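Local coordinates for Low molecular weight heat shock protein (Xanthomonas axonopodis pv. citri, PDB 3GLA) that probably acts as an ATP-independent small heat-shock chaperone of the alpha-crystallin family, keeping unfolding proteins from aggregating under stress, at residues B[75-81]-B[93-97]; B[37-41]-B[67-72]. All coordinates share one frame; numbering follows the deposited sequence.

Interaction 1 (B[75-81]-B[93-97]); sequences SADADGI and RIPKR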
ATOM      1  N   SER B  75     -27.033  -8.341  -3.894  1.00 24.79           N
ATOM      2  CA  SER B  75     -27.444  -7.490  -2.825  1.00 23.46           C
ATOM      3  C   SER B  75     -26.697  -6.135  -2.766  1.00 23.42           C
ATOM      4  O   SER B  75     -27.105  -5.188  -2.131  1.00 24.26           O
ATOM      5  CB  SER B  75     -27.264  -8.121  -1.487  1.00 23.62           C
ATOM      6  OG  SER B  75     -25.850  -8.421  -1.167  1.00 26.47           O
ATOM      7  N   ALA B  76     -25.558  -6.090  -3.427  1.00 21.58           N
ATOM      8  CA  ALA B  76     -24.753  -4.876  -3.206  1.00 22.71           C
ATOM      9  C   ALA B  76     -25.421  -3.762  -3.997  1.00 20.10           C
ATOM     10  O   ALA B  76     -25.815  -3.938  -5.125  1.00 24.79           O
ATOM     11  CB  ALA B  76     -23.298  -5.170  -3.804  1.00 20.95           C
ATOM     12  N   ASP B  77     -25.422  -2.586  -3.437  1.00 21.18           N
ATOM     13  CA  ASP B  77     -26.082  -1.476  -4.149  1.00 20.64           C
ATOM     14  C   ASP B  77     -25.035  -0.470  -4.659  1.00 19.06           C
ATOM     15  O   ASP B  77     -24.502   0.267  -3.881  1.00 20.97           O
ATOM     16  CB  ASP B  77     -26.868  -0.804  -3.041  1.00 20.35           C
ATOM     17  CG  ASP B  77     -27.764   0.323  -3.576  1.00 21.26           C
ATOM     18  OD1 ASP B  77     -28.591   0.763  -2.741  1.00 20.36           O
ATOM     19  OD2 ASP B  77     -27.617   0.756  -4.721  1.00 22.72           O
ATOM     20  N   ALA B  78     -24.841  -0.496  -5.961  1.00 19.63           N
ATOM     21  CA  ALA B  78     -23.832   0.291  -6.647  1.00 20.87           C
ATOM     22  C   ALA B  78     -24.038   1.747  -6.405  1.00 21.84           C
ATOM     23  O   ALA B  78     -23.120   2.488  -6.176  1.00 22.88           O
ATOM     24  CB  ALA B  78     -23.923  -0.007  -8.137  1.00 21.83           C
ATOM     25  N   ASP B  79     -25.294   2.116  -6.231  1.00 19.47           N
ATOM     26  CA  ASP B  79     -25.515   3.556  -6.149  1.00 20.33           C
ATOM     27  C   ASP B  79     -25.094   4.176  -4.883  1.00 20.11           C
ATOM     28  O   ASP B  79     -25.050   5.443  -4.822  1.00 20.39           O
ATOM     29  CB  ASP B  79     -27.062   3.797  -6.395  1.00 19.79           C
ATOM     30  CG  ASP B  79     -27.474   3.368  -7.737  1.00 23.77           C
ATOM     31  OD1 ASP B  79     -28.698   3.203  -8.040  1.00 24.76           O
ATOM     32  OD2 ASP B  79     -26.663   3.221  -8.728  1.00 25.87           O
ATOM     33  N   GLY B  80     -24.851   3.412  -3.826  1.00 19.03           N
ATOM     34  CA  GLY B  80     -24.564   3.905  -2.537  1.00 19.08           C
ATOM     35  C   GLY B  80     -23.119   3.881  -2.134  1.00 19.29           C
ATOM     36  O   GLY B  80     -22.778   4.071  -1.017  1.00 20.06           O
ATOM     37  N   ILE B  81     -22.292   3.580  -3.131  1.00 20.69           N
ATOM     38  CA  ILE B  81     -20.882   3.387  -2.714  1.00 21.51           C
ATOM     39  C   ILE B  81     -20.276   4.608  -2.169  1.00 20.52           C
ATOM     40  O   ILE B  81     -20.568   5.734  -2.652  1.00 20.79           O
ATOM     41  CB  ILE B  81     -20.127   3.014  -3.951  1.00 20.93           C
ATOM     42  CG1 ILE B  81     -20.450   1.586  -4.303  1.00 22.93           C
ATOM     43  CG2 ILE B  81     -18.529   3.087  -3.670  1.00 26.70           C
ATOM     44  CD1 ILE B  81     -19.951   1.298  -5.680  1.00 33.12           C
ATOM     45  N   ARG B  93     -17.080   1.286   0.558  1.00 18.59           N
ATOM     46  CA  ARG B  93     -18.188   0.635   1.262  1.00 20.95           C
ATOM     47  C   ARG B  93     -19.324   0.619   0.323  1.00 21.97           C
ATOM     48  O   ARG B  93     -19.635   1.591  -0.364  1.00 20.55           O
ATOM     49  CB  ARG B  93     -18.575   1.396   2.522  1.00 24.48           C
ATOM     50  CG  ARG B  93     -17.456   1.410   3.520  1.00 30.42           C
ATOM     51  CD  ARG B  93     -17.928   1.840   4.896  1.00 41.73           C
ATOM     52  NE  ARG B  93     -17.169   1.034   5.817  1.00 50.94           N
ATOM     53  CZ  ARG B  93     -17.707   0.126   6.613  1.00 58.50           C
ATOM     54  NH1 ARG B  93     -16.913  -0.592   7.406  1.00 60.78           N
ATOM     55  NH2 ARG B  93     -19.029  -0.063   6.635  1.00 57.47           N
ATOM     56  N   ILE B  94     -19.987  -0.532   0.221  1.00 19.72           N
ATOM     57  CA  ILE B  94     -21.010  -0.712  -0.759  1.00 19.36           C
ATOM     58  C   ILE B  94     -22.211  -1.223   0.045  1.00 21.18           C
ATOM     59  O   ILE B  94     -22.220  -2.291   0.572  1.00 20.05           O
ATOM     60  CB  ILE B  94     -20.691  -1.733  -1.745  1.00 21.58           C
ATOM     61  CG1 ILE B  94     -19.353  -1.398  -2.508  1.00 19.88           C
ATOM     62  CG2 ILE B  94     -21.771  -1.836  -2.850  1.00 19.76           C
ATOM     63  CD1 ILE B  94     -18.201  -2.252  -1.814  1.00 23.24           C
ATOM     64  N   PRO B  95     -23.245  -0.389   0.141  1.00 20.95           N
ATOM     65  CA  PRO B  95     -24.347  -0.848   0.994  1.00 20.89           C
ATOM     66  C   PRO B  95     -25.108  -1.898   0.322  1.00 20.65           C
ATOM     67  O   PRO B  95     -25.080  -2.059  -0.900  1.00 20.61           O
ATOM     68  CB  PRO B  95     -25.229   0.432   1.097  1.00 23.49           C
ATOM     69  CG  PRO B  95     -24.883   1.257  -0.068  1.00 24.41           C
ATOM     70  CD  PRO B  95     -23.410   0.964  -0.437  1.00 22.85           C
ATOM     71  N   LYS B  96     -25.850  -2.692   1.137  1.00 23.88           N
ATOM     72  CA  LYS B  96     -26.718  -3.664   0.531  1.00 23.70           C
ATOM     73  C   LYS B  96     -28.116  -3.061   0.320  1.00 21.08           C
ATOM     74  O   LYS B  96     -28.458  -2.154   1.034  1.00 24.51           O
ATOM     75  CB  LYS B  96     -26.883  -4.860   1.453  1.00 24.10           C
ATOM     76  CG  LYS B  96     -25.598  -5.663   1.522  1.00 26.23           C
ATOM     77  CD  LYS B  96     -25.822  -6.689   2.627  1.00 33.55           C
ATOM     78  CE  LYS B  96     -24.659  -7.657   2.611  1.00 31.79           C
ATOM     79  NZ  LYS B  96     -24.905  -8.761   3.583  1.00 30.32           N
ATOM     80  N   ARG B  97     -28.735  -3.592  -0.670  1.00 21.11           N
ATOM     81  CA  ARG B  97     -30.155  -3.246  -1.099  1.00 22.92           C
ATOM     82  C   ARG B  97     -30.994  -3.790   0.012  1.00 23.21           C
ATOM     83  O   ARG B  97     -30.793  -4.931   0.522  1.00 23.37           O
ATOM     84  CB  ARG B  97     -30.520  -3.873  -2.355  1.00 22.74           C
ATOM     85  CG  ARG B  97     -29.632  -3.371  -3.588  1.00 25.37           C
ATOM     86  CD  ARG B  97     -30.026  -3.889  -4.819  1.00 28.78           C
ATOM     87  NE  ARG B  97     -29.214  -3.097  -5.737  1.00 34.57           N
ATOM     88  CZ  ARG B  97     -29.540  -1.906  -6.304  1.00 36.77           C
ATOM     89  NH1 ARG B  97     -28.612  -1.311  -7.116  1.00 39.39           N
ATOM     90  NH2 ARG B  97     -30.774  -1.326  -6.179  1.00 29.35           N
TER
HETATM   91  O   HOH W   1     -25.946  -2.502  -7.740  1.00 30.33           O
HETATM   92  O   HOH W   2     -28.716   0.371  -0.199  1.00 21.53           O
HETATM   93  O   HOH W   3     -21.455   3.339   1.697  1.00 41.82           O

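Interaction 2 (B[37-41]-B[67-72]); sequences GILSI and HRRFAL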
ATOM      1  N   GLY B  37     -23.303  -4.800 -11.210  1.00 25.84           N
ATOM      2  CA  GLY B  37     -22.964  -5.649 -10.060  1.00 25.59           C
ATOM      3  C   GLY B  37     -21.431  -5.825  -9.980  1.00 24.49           C
ATOM      4  O   GLY B  37     -20.992  -6.523  -9.129  1.00 26.84           O
ATOM      5  N   ILE B  38     -20.697  -5.062 -10.794  1.00 22.94           N
ATOM      6  CA  ILE B  38     -19.216  -5.307 -10.812  1.00 22.11           C
ATOM      7  C   ILE B  38     -18.590  -3.993 -10.324  1.00 19.34           C
ATOM      8  O   ILE B  38     -18.662  -2.916 -10.980  1.00 20.63           O
ATOM      9  CB  ILE B  38     -18.769  -5.652 -12.190  1.00 23.73           C
ATOM     10  CG1 ILE B  38     -19.394  -7.008 -12.573  1.00 25.01           C
ATOM     11  CG2 ILE B  38     -17.202  -5.774 -12.149  1.00 24.49           C
ATOM     12  CD1 ILE B  38     -19.209  -7.219 -14.047  1.00 26.80           C
ATOM     13  N   LEU B  39     -17.865  -4.115  -9.174  1.00 19.28           N
ATOM     14  CA  LEU B  39     -17.148  -2.979  -8.633  1.00 17.41           C
ATOM     15  C   LEU B  39     -15.775  -2.936  -9.272  1.00 20.85           C
ATOM     16  O   LEU B  39     -15.081  -3.943  -9.260  1.00 22.26           O
ATOM     17  CB  LEU B  39     -17.038  -3.226  -7.114  1.00 16.63           C
ATOM     18  CG  LEU B  39     -16.232  -2.187  -6.292  1.00 19.28           C
ATOM     19  CD1 LEU B  39     -16.868  -0.756  -6.415  1.00 22.92           C
ATOM     20  CD2 LEU B  39     -16.164  -2.621  -4.822  1.00 25.36           C
ATOM     21  N   SER B  40     -15.383  -1.767  -9.760  1.00 19.13           N
ATOM     22  CA  SER B  40     -14.117  -1.589 -10.523  1.00 19.89           C
ATOM     23  C   SER B  40     -13.296  -0.551  -9.748  1.00 20.89           C
ATOM     24  O   SER B  40     -13.797   0.458  -9.222  1.00 19.91           O
ATOM     25  CB  SER B  40     -14.520  -0.943 -11.888  1.00 20.84           C
ATOM     26  OG  SER B  40     -13.417  -0.382 -12.509  1.00 34.86           O
ATOM     27  N   ILE B  41     -12.011  -0.813  -9.640  1.00 20.15           N
ATOM     28  CA  ILE B  41     -11.108   0.201  -9.205  1.00 17.21           C
ATOM     29  C   ILE B  41     -10.084   0.375 -10.272  1.00 17.96           C
ATOM     30  O   ILE B  41      -9.593  -0.598 -10.819  1.00 17.96           O
ATOM     31  CB  ILE B  41     -10.400  -0.113  -7.847  1.00 18.28           C
ATOM     32  CG1 ILE B  41      -9.662  -1.478  -7.919  1.00 18.43           C
ATOM     33  CG2 ILE B  41     -11.442  -0.108  -6.755  1.00 20.79           C
ATOM     34  CD1 ILE B  41      -8.746  -1.741  -6.668  1.00 21.21           C
ATOM     35  N   HIS B  67      -6.369  -1.949 -12.887  1.00 18.93           N
ATOM     36  CA  HIS B  67      -7.807  -1.960 -13.001  1.00 18.83           C
ATOM     37  C   HIS B  67      -8.241  -3.316 -12.595  1.00 16.87           C
ATOM     38  O   HIS B  67      -7.822  -4.323 -13.154  1.00 20.98           O
ATOM     39  CB  HIS B  67      -8.065  -1.751 -14.456  1.00 21.24           C
ATOM     40  CG  HIS B  67      -9.483  -1.680 -14.806  1.00 25.84           C
ATOM     41  ND1 HIS B  67     -10.518  -1.662 -13.894  1.00 27.11           N
ATOM     42  CD2 HIS B  67     -10.056  -1.502 -16.024  1.00 30.58           C
ATOM     43  CE1 HIS B  67     -11.681  -1.547 -14.543  1.00 25.43           C
ATOM     44  NE2 HIS B  67     -11.421  -1.437 -15.817  1.00 32.45           N
ATOM     45  N   ARG B  68      -8.977  -3.358 -11.538  1.00 16.85           N
ATOM     46  CA  ARG B  68      -9.450  -4.634 -11.073  1.00 17.30           C
ATOM     47  C   ARG B  68     -10.983  -4.416 -10.986  1.00 18.22           C
ATOM     48  O   ARG B  68     -11.497  -3.336 -10.721  1.00 19.27           O
ATOM     49  CB  ARG B  68      -8.960  -4.934  -9.685  1.00 16.46           C
ATOM     50  CG  ARG B  68      -7.390  -5.053  -9.801  1.00 15.63           C
ATOM     51  CD  ARG B  68      -6.826  -5.803  -8.579  1.00 15.56           C
ATOM     52  NE  ARG B  68      -7.188  -7.190  -8.587  1.00 15.64           N
ATOM     53  CZ  ARG B  68      -7.130  -7.925  -7.464  1.00 16.50           C
ATOM     54  NH1 ARG B  68      -6.843  -7.380  -6.268  1.00 16.16           N
ATOM     55  NH2 ARG B  68      -7.463  -9.184  -7.536  1.00 16.61           N
ATOM     56  N   ARG B  69     -11.603  -5.559 -11.176  1.00 18.50           N
ATOM     57  CA  ARG B  69     -13.091  -5.662 -11.146  1.00 18.99           C
ATOM     58  C   ARG B  69     -13.449  -6.715 -10.221  1.00 17.15           C
ATOM     59  O   ARG B  69     -12.838  -7.824 -10.147  1.00 19.15           O
ATOM     60  CB  ARG B  69     -13.558  -6.026 -12.569  1.00 18.31           C
ATOM     61  CG  ARG B  69     -13.332  -4.925 -13.574  1.00 24.01           C
ATOM     62  CD  ARG B  69     -13.669  -5.365 -15.150  1.00 28.28           C
ATOM     63  NE  ARG B  69     -12.378  -5.585 -15.704  1.00 49.37           N
ATOM     64  CZ  ARG B  69     -11.689  -4.883 -16.567  1.00 45.76           C
ATOM     65  NH1 ARG B  69     -12.185  -3.915 -17.332  1.00 49.56           N
ATOM     66  NH2 ARG B  69     -10.469  -5.283 -16.743  1.00 54.97           N
ATOM     67  N   PHE B  70     -14.506  -6.461  -9.460  1.00 18.54           N
ATOM     68  CA  PHE B  70     -14.958  -7.415  -8.497  1.00 18.30           C
ATOM     69  C   PHE B  70     -16.484  -7.535  -8.636  1.00 21.30           C
ATOM     70  O   PHE B  70     -17.213  -6.660  -8.195  1.00 19.11           O
ATOM     71  CB  PHE B  70     -14.640  -7.075  -7.096  1.00 19.06           C
ATOM     72  CG  PHE B  70     -13.144  -6.844  -6.907  1.00 19.01           C
ATOM     73  CD1 PHE B  70     -12.605  -5.577  -7.152  1.00 18.09           C
ATOM     74  CD2 PHE B  70     -12.300  -7.924  -6.778  1.00 18.51           C
ATOM     75  CE1 PHE B  70     -11.238  -5.347  -7.042  1.00 18.60           C
ATOM     76  CE2 PHE B  70     -10.884  -7.714  -6.696  1.00 19.60           C
ATOM     77  CZ  PHE B  70     -10.383  -6.405  -6.821  1.00 20.06           C
ATOM     78  N   ALA B  71     -16.947  -8.617  -9.214  1.00 21.14           N
ATOM     79  CA  ALA B  71     -18.400  -8.836  -9.192  1.00 23.24           C
ATOM     80  C   ALA B  71     -18.799  -9.030  -7.729  1.00 21.73           C
ATOM     81  O   ALA B  71     -18.190  -9.750  -6.964  1.00 23.79           O
ATOM     82  CB  ALA B  71     -18.653 -10.183  -9.962  1.00 23.85           C
ATOM     83  N   LEU B  72     -19.889  -8.379  -7.266  1.00 23.19           N
ATOM     84  CA  LEU B  72     -20.315  -8.513  -5.929  1.00 21.03           C
ATOM     85  C   LEU B  72     -21.766  -9.123  -5.989  1.00 21.70           C
ATOM     86  O   LEU B  72     -22.349  -9.155  -7.084  1.00 23.23           O
ATOM     87  CB  LEU B  72     -20.485  -7.118  -5.356  1.00 21.65           C
ATOM     88  CG  LEU B  72     -19.111  -6.394  -5.153  1.00 23.68           C
ATOM     89  CD1 LEU B  72     -19.492  -5.008  -4.649  1.00 22.61           C
ATOM     90  CD2 LEU B  72     -18.363  -7.118  -4.082  1.00 25.31           C
TER

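Interaction 1 (B[75-81]-B[93-97])
A single beta bridge pairs A76 with K96 where, in the alpha-crystallin fold, the loop between strands 64-71 and 82-86 meets the end of strand 89-95. Two backbone bonds make it: D77 N to P95 O (2.6 Å) and R97 N to S75 O (2.7 Å). S75 O also receives the CA-H of K96.

The D77 side chain has two partners for OD2. With CG anti to the backbone N (chi1 -174°), the carboxylate reaches R97 and sets OD2 over one face of its guanidinium, toward the rim, 3.3 Å from R97 NH1 and well out of the guanidinium plane. This salt bridge therefore rests on charge, with no N-H aimed at the oxygen. The same OD2 accepts D79 N, approaching from above the carboxylate plane, and so closes an Asx turn at the start of the 3-10 turn 78-80. At the guanidinium edge, a water in its plane accepts from R97 NH1 and A78 N and donates to A76 O. A second water donates to D77 OD1 and K96 O.

Farther along, the P95 ring lies directly on G80, with CD 3.2 Å from G80 O and CG 3.6 Å from G80 CA, an approach that the glycine's lack of a side chain allows. I81 and I94 run side by side, CG1 to CG1 at 3.7 Å, while I94 CG2 reaches A76 CB at 3.8 Å.

The apolar side of the contact faces M34 of strand 31-35 and L39 of strand 38-45. On strand 15-21, F16 touches S75 and A76 and forms a cation-pi pair with K96, whose NZ is salt-bridged to E11 at the end of strand 7-11.

Interaction 2 (B[37-41]-B[67-72])
I41 O accepts from R68 N (2.9 Å) and, weakly, from H67 ND1 (3.4 Å), and the CA-H of H67 also points at it. The H67 ring reaches it because CG stands anti to the backbone N (chi1 -178°), which brings the imidazole alongside S40, edge first. There CE1 comes within 2.9 Å of S40 OG, the hydroxyl lying at the ring edge. One face of this imidazole carries the R69 guanidinium, CZ 3.5 Å above the ring plane and offset toward the rim; the arginine's charge would probably disfavour protonation of the ring.

Strands 38-45 and 64-71 are antiparallel neighbours in the three-stranded sheet of the alpha-crystallin beta-sandwich, their local axes 161° apart. L39 with F70 and I41 with R68 are hydrogen-bonded pairs; I38 with A71 and S40 with R69 are non-hydrogen-bonded. F70 N and L39 O bond at 2.6 Å, and L39 N bonds F70 O in return. Past the last pair, L72 N bonds G37 O.

On the sandwich-core face, L39 CB packs on L72 CD1 (3.9 Å), and I41 CG1 lies alongside R68 CB and at the edge of the F70 ring. F70 turns that ring edgewise to R68, with F70 CZ 3.5 Å above the centre of the R68 guanidinium plane in a T-shaped arrangement. R68 NH1 bonds P5 O and is salt-bridged to E60 of the second subunit. V7 of strand 7-11 and L18 of strand 15-21 press on F70.

Interaction 2 precedes interaction 1 along the chain, and the loop starting just after strand 64-71 leads from one to the other, crossing between the two sheets of the sandwich. The 37-41/67-72 contact is regular sheet pairing, partly buried, with one face in the core and an arginine reaching the second subunit. The 75-81/93-97 contact lies at the surface: one bridge, waters and an ion pair take the place of continuous strand bonding, and no other chain of the assembly touches it. Their apolar sides merge: L39 CD2 meets I94 CD1 at 3.7 Å, and L39 CD1 meets I81 CD1 at 3.8 Å.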